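Long-range contacts in tail assembly chaperone (Enterobacteria phage HK97, PDB 2OB9), which probably acts as a chaperone in assembly of the phage tail, in a highly diverged group sharing a conserved spiral structure: residues A[13-18]-A[32-37]; A[37-42]-A[76-81]. One frame throughout, in Å; residues are numbered along the deposited sequence.

In the fold
The two contacts follow one another along the chain and share Glu37, where strand 31-36 gives way to the loop into helix 40-49. Their centres lie 10 Å apart. Contact 1 (13-18 with 32-37) lays the loop after helix 6-11 against that strand; contact 2 (37-42 with 76-81) fastens the start of helix 40-49 to the end of helix 61-79. A salt bridge joins them, Arg36 NH1 lying 2.8 Å from Asp78 OD2. Within the beta sheet, Val34 O and Cys81 N make a probable hydrogen bond at 2.9 Å, and Phe18 CE1 packs 3.6 Å from Ser39 CA. Both contacts also touch a second subunit.

Contact 1. Residues A[13-18]-A[32-37]; sequences AKMAGF and KVVLRE
Phe18 and Arg36 mark the nearest approach of the two backbones, with CA atoms 6.0 Å apart: 13-18 is a loop of two overlapping beta turns, type II from Ala13 to Ala16 and type I from Met15 to Phe18, and it meets the end of strand 31-36 without a hydrogen bond between the segments. Side chains make the contact. Phe18 and Arg36 lie side by side and point the same way. Arg36 CG sits between its own backbone N and carbonyl carbon (chi1 78°), and the chain then runs extended to NE beside the ring. Its CD lies over one face of Phe18, 3.9 Å from the ring centroid, in a CH-pi contact. Farther out the guanidinium stacks on the same ring with the planes at 30°, an off-centre cation-pi pair in which CZ is 4.3 Å from the centroid. Arginine suits this place because its methylenes and its flat cation can both use an aromatic surface. The cation is also steadied by polar bonds: NH1 donates to Glu37 O over 3.2 Å and makes a salt bridge with Asp78. Glu37 O serves a second neighbour, lying near the plane of the Phe18 ring at its edge, 3.2 Å from CD1. Glu37 CG touches that same CD1 at 3.9 Å, while the carboxylate reaches beyond, OE2 to Arg19 N and OE1 to Arg107 of a second subunit. Met15, present as selenomethionine, crosses Arg36, and Met15 SE lies 4.0 Å from Arg36 CB. The whole is an arginine-aromatic stack that packs the loop after helix 6-11 onto the middle strand of a three-stranded antiparallel sheet, beside a subunit interface.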
loop_
_atom_site.group_PDB
_atom_site.type_symbol
_atom_site.label_atom_id
_atom_site.label_comp_id
_atom_site.label_asym_id
_atom_site.label_seq_id
_atom_site.Cartn_x
_atom_site.Cartn_y
_atom_site.Cartn_z
ATOM N N ALA A 13 36.132 -22.971 15.313
ATOM C CA ALA A 13 35.956 -24.385 15.073
ATOM C C ALA A 13 35.015 -24.617 13.883
ATOM O O ALA A 13 34.213 -23.733 13.511
ATOM C CB ALA A 13 35.428 -25.094 16.335
ATOM N N LYS A 14 35.157 -25.794 13.277
ATOM C CA LYS A 14 34.293 -26.239 12.209
ATOM C C LYS A 14 32.869 -26.187 12.737
ATOM O O LYS A 14 32.562 -26.770 13.804
ATOM C CB LYS A 14 34.633 -27.682 11.778
ATOM C CG LYS A 14 34.315 -27.983 10.305
ATOM C CD LYS A 14 34.063 -29.481 9.984
ATOM C CE LYS A 14 34.908 -30.448 10.831
ATOM N NZ LYS A 14 34.747 -31.889 10.373
HETATM N N MSE A 15 32.017 -25.490 12.004
HETATM C CA MSE A 15 30.619 -25.316 12.428
HETATM C C MSE A 15 30.398 -24.501 13.699
HETATM O O MSE A 15 29.342 -24.600 14.306
HETATM C CB MSE A 15 29.857 -26.660 12.496
HETATM C CG MSE A 15 29.457 -27.185 11.135
HETATM SE SE MSE A 15 27.684 -28.007 11.130
HETATM C CE MSE A 15 27.753 -29.453 12.364
ATOM N N ALA A 16 31.394 -23.696 14.090
ATOM C CA ALA A 16 31.230 -22.644 15.112
ATOM C C ALA A 16 30.087 -21.661 14.756
ATOM O O ALA A 16 29.506 -21.005 15.642
ATOM C CB ALA A 16 32.545 -21.884 15.287
ATOM N N GLY A 17 29.806 -21.538 13.460
ATOM C CA GLY A 17 28.838 -20.592 12.970
ATOM C C GLY A 17 27.409 -21.061 13.101
ATOM O O GLY A 17 26.524 -20.272 12.937
ATOM N N PHE A 18 27.180 -22.323 13.456
ATOM C CA PHE A 18 25.860 -22.939 13.320
ATOM C C PHE A 18 25.492 -23.756 14.531
ATOM O O PHE A 18 26.236 -24.607 14.914
ATOM C CB PHE A 18 25.838 -23.891 12.094
ATOM C CG PHE A 18 26.018 -23.186 10.807
ATOM C CD1 PHE A 18 24.925 -22.740 10.101
ATOM C CD2 PHE A 18 27.300 -22.878 10.334
ATOM C CE1 PHE A 18 25.085 -22.036 8.933
ATOM C CE2 PHE A 18 27.463 -22.151 9.169
ATOM C CZ PHE A 18 26.344 -21.739 8.467
ATOM N N LYS A 32 23.527 -41.863 10.734
ATOM C CA LYS A 32 23.535 -40.592 11.412
ATOM C C LYS A 32 23.899 -39.515 10.402
ATOM O O LYS A 32 24.745 -39.733 9.526
ATOM C CB LYS A 32 24.550 -40.541 12.558
ATOM C CG LYS A 32 24.335 -41.485 13.704
ATOM C CD LYS A 32 25.612 -41.502 14.593
ATOM C CE LYS A 32 26.569 -42.660 14.162
ATOM N NZ LYS A 32 27.999 -42.591 14.704
ATOM N N VAL A 33 23.221 -38.368 10.527
ATOM C CA VAL A 33 23.499 -37.162 9.764
ATOM C C VAL A 33 23.652 -36.059 10.798
ATOM O O VAL A 33 23.353 -36.259 11.977
ATOM C CB VAL A 33 22.338 -36.792 8.755
ATOM C CG1 VAL A 33 22.078 -37.942 7.800
ATOM C CG2 VAL A 33 21.015 -36.320 9.490
ATOM N N VAL A 34 24.153 -34.915 10.357
ATOM C CA VAL A 34 24.223 -33.731 11.173
ATOM C C VAL A 34 23.288 -32.708 10.542
ATOM O O VAL A 34 23.321 -32.462 9.346
ATOM C CB VAL A 34 25.688 -33.199 11.276
ATOM C CG1 VAL A 34 25.714 -31.776 11.825
ATOM C CG2 VAL A 34 26.564 -34.126 12.146
ATOM N N LEU A 35 22.416 -32.158 11.356
ATOM C CA LEU A 35 21.518 -31.098 10.955
ATOM C C LEU A 35 22.019 -29.785 11.555
ATOM O O LEU A 35 22.271 -29.696 12.758
ATOM C CB LEU A 35 20.079 -31.380 11.489
ATOM C CG LEU A 35 19.321 -32.607 10.947
ATOM C CD1 LEU A 35 17.885 -32.646 11.464
ATOM C CD2 LEU A 35 19.349 -32.696 9.393
ATOM N N ARG A 36 22.150 -28.777 10.701
ATOM C CA ARG A 36 22.572 -27.444 11.107
ATOM C C ARG A 36 21.431 -26.468 10.794
ATOM O O ARG A 36 20.668 -26.726 9.903
ATOM C CB ARG A 36 23.893 -27.061 10.390
ATOM C CG ARG A 36 23.748 -26.628 8.941
ATOM C CD ARG A 36 25.059 -26.017 8.576
ATOM N NE ARG A 36 25.423 -25.736 7.186
ATOM C CZ ARG A 36 24.790 -24.909 6.361
ATOM N NH1 ARG A 36 23.606 -24.381 6.706
ATOM N NH2 ARG A 36 25.314 -24.657 5.140
ATOM N N GLU A 37 21.289 -25.391 11.562
ATOM C CA GLU A 37 20.409 -24.299 11.190
ATOM C C GLU A 37 20.838 -23.747 9.806
ATOM O O GLU A 37 21.983 -23.898 9.429
ATOM C CB GLU A 37 20.446 -23.198 12.246
ATOM C CG GLU A 37 21.759 -22.447 12.299
ATOM C CD GLU A 37 21.749 -21.399 13.381
ATOM O OE1 GLU A 37 20.841 -20.543 13.339
ATOM O OE2 GLU A 37 22.650 -21.420 14.252
#

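Contact 2. Residues A[37-42]-A[76-81]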
loop_
_atom_site.group_PDB
_atom_site.type_symbol
_atom_site.label_atom_id
_atom_site.label_comp_id
_atom_site.label_asym_id
_atom_site.label_seq_id
_atom_site.Cartn_x
_atom_site.Cartn_y
_atom_site.Cartn_z
ATOM N N GLU A 37 21.289 -25.391 11.562
ATOM C CA GLU A 37 20.409 -24.299 11.190
ATOM C C GLU A 37 20.838 -23.747 9.806
ATOM O O GLU A 37 21.983 -23.898 9.429
ATOM C CB GLU A 37 20.446 -23.198 12.246
ATOM C CG GLU A 37 21.759 -22.447 12.299
ATOM C CD GLU A 37 21.749 -21.399 13.381
ATOM O OE1 GLU A 37 20.841 -20.543 13.339
ATOM O OE2 GLU A 37 22.650 -21.420 14.252
ATOM N N PRO A 38 19.908 -23.157 9.035
ATOM C CA PRO A 38 20.324 -22.608 7.746
ATOM C C PRO A 38 21.212 -21.392 7.856
ATOM O O PRO A 38 21.117 -20.614 8.825
ATOM C CB PRO A 38 19.000 -22.218 7.074
ATOM C CG PRO A 38 17.964 -23.000 7.825
ATOM C CD PRO A 38 18.446 -23.075 9.216
ATOM N N SER A 39 22.060 -21.241 6.847
ATOM C CA SER A 39 22.932 -20.123 6.757
ATOM C C SER A 39 22.087 -18.925 6.372
ATOM O O SER A 39 20.927 -19.076 5.977
ATOM C CB SER A 39 24.071 -20.415 5.750
ATOM O OG SER A 39 23.742 -20.005 4.442
ATOM N N GLY A 40 22.629 -17.718 6.534
ATOM C CA GLY A 40 21.903 -16.528 6.054
ATOM C C GLY A 40 21.835 -16.430 4.534
ATOM O O GLY A 40 20.989 -15.740 3.996
ATOM N N GLU A 41 22.755 -17.124 3.859
ATOM C CA GLU A 41 22.791 -17.284 2.389
ATOM C C GLU A 41 21.717 -18.265 1.890
ATOM O O GLU A 41 21.444 -18.339 0.685
ATOM C CB GLU A 41 24.174 -17.801 1.957
ATOM C CG GLU A 41 25.214 -16.698 1.716
ATOM C CD GLU A 41 26.567 -16.959 2.372
ATOM O OE1 GLU A 41 26.700 -17.922 3.180
ATOM O OE2 GLU A 41 27.501 -16.167 2.088
ATOM N N ALA A 42 21.125 -19.022 2.808
ATOM C CA ALA A 42 20.035 -19.932 2.466
ATOM C C ALA A 42 18.690 -19.349 2.871
ATOM O O ALA A 42 17.739 -19.393 2.104
ATOM C CB ALA A 42 20.251 -21.274 3.098
ATOM N N PHE A 76 16.504 -27.341 2.621
ATOM C CA PHE A 76 16.925 -28.728 2.955
ATOM C C PHE A 76 18.374 -29.042 2.603
ATOM O O PHE A 76 19.138 -29.647 3.389
ATOM C CB PHE A 76 16.008 -29.768 2.296
ATOM C CG PHE A 76 16.495 -31.197 2.481
ATOM C CD1 PHE A 76 16.323 -31.859 3.699
ATOM C CD2 PHE A 76 17.136 -31.880 1.438
ATOM C CE1 PHE A 76 16.778 -33.181 3.873
ATOM C CE2 PHE A 76 17.598 -33.211 1.620
ATOM C CZ PHE A 76 17.395 -33.848 2.825
ATOM N N ILE A 77 18.723 -28.671 1.385
ATOM C CA ILE A 77 20.029 -28.871 0.864
ATOM C C ILE A 77 21.062 -28.170 1.745
ATOM O O ILE A 77 22.176 -28.626 1.874
ATOM C CB ILE A 77 20.045 -28.369 -0.552
ATOM C CG1 ILE A 77 19.471 -29.437 -1.480
ATOM C CG2 ILE A 77 21.414 -27.891 -0.977
ATOM C CD1 ILE A 77 18.941 -28.822 -2.785
ATOM N N ASP A 78 20.658 -27.079 2.372
ATOM C CA ASP A 78 21.545 -26.302 3.166
ATOM C C ASP A 78 21.674 -26.824 4.587
ATOM O O ASP A 78 22.736 -26.727 5.205
ATOM C CB ASP A 78 21.052 -24.864 3.188
ATOM C CG ASP A 78 22.076 -23.915 3.796
ATOM O OD1 ASP A 78 23.160 -23.728 3.185
ATOM O OD2 ASP A 78 21.768 -23.387 4.886
ATOM N N VAL A 79 20.606 -27.385 5.126
ATOM C CA VAL A 79 20.678 -27.875 6.498
ATOM C C VAL A 79 21.338 -29.230 6.671
ATOM O O VAL A 79 21.795 -29.532 7.758
ATOM C CB VAL A 79 19.295 -27.840 7.217
ATOM C CG1 VAL A 79 18.687 -26.456 7.116
ATOM C CG2 VAL A 79 18.341 -28.932 6.692
ATOM N N LEU A 80 21.383 -30.045 5.619
ATOM C CA LEU A 80 21.737 -31.470 5.748
ATOM C C LEU A 80 23.202 -31.730 5.517
ATOM O O LEU A 80 23.716 -31.468 4.428
ATOM C CB LEU A 80 20.922 -32.361 4.769
ATOM C CG LEU A 80 21.130 -33.880 4.926
ATOM C CD1 LEU A 80 20.443 -34.364 6.215
ATOM C CD2 LEU A 80 20.634 -34.687 3.701
ATOM N N CYS A 81 23.849 -32.295 6.539
ATOM C CA CYS A 81 25.289 -32.505 6.552
ATOM C C CYS A 81 25.594 -33.948 6.928
ATOM O O CYS A 81 24.776 -34.617 7.557
ATOM C CB CYS A 81 25.964 -31.529 7.537
ATOM S SG CYS A 81 25.862 -29.766 7.102
#
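Asp78 buries more surface than any other residue here, reaching from the last turn of helix 61-79 to the segment that opens helix 40-49. Its CB starts against the methyl of Ala42, 3.7 Å from CB to CB. CG, placed anti to the backbone N (chi1 -169°), comes closer to that methyl, and the carboxylate lies against it, Asp78 OD2 3.2 Å from Ala42 CB; a small residue leaves the group room to reach Ser39 N. At the tip, OD2 accepts from Ser39 N at 2.9 Å in a nearly straight bond (168° at the hydrogen), the donor lying almost in line with the C-O bond, and it also takes the salt bridge from Arg36 NH1. The same oxygen lies 3.3 Å from Pro38 CA. OD1 lies 3.8 Å from Ala42 CB; Ser39 OG is about equally far from both oxygens and bonds to neither. That hydroxyl has its own task: Ser39 occupies the N-cap of helix 40-49, and its OG accepts a weak bond from Glu41 N at 3.1 Å. Serine suits the N-cap through its short hydroxyl side chain, while the N-H given to Asp78 comes from the main chain. Alongside, Pro38 and Val79 run side by side, Pro38 CG 3.6 Å from Val79 CG1, an apolar patch that helix 103-113 extends through Leu113 and Ala112. Proline has no N-H to satisfy here, and its ring offers the valine a compact apolar surface. One oxygen, OD2, is gripped by both a backbone N-H and a guanidinium, which joins Asp78 to Ser39 and to the strand end at Arg36. With the start of a helix also close by, though a weakly bonded one, this setting would be expected to favour the ionised form of Asp78.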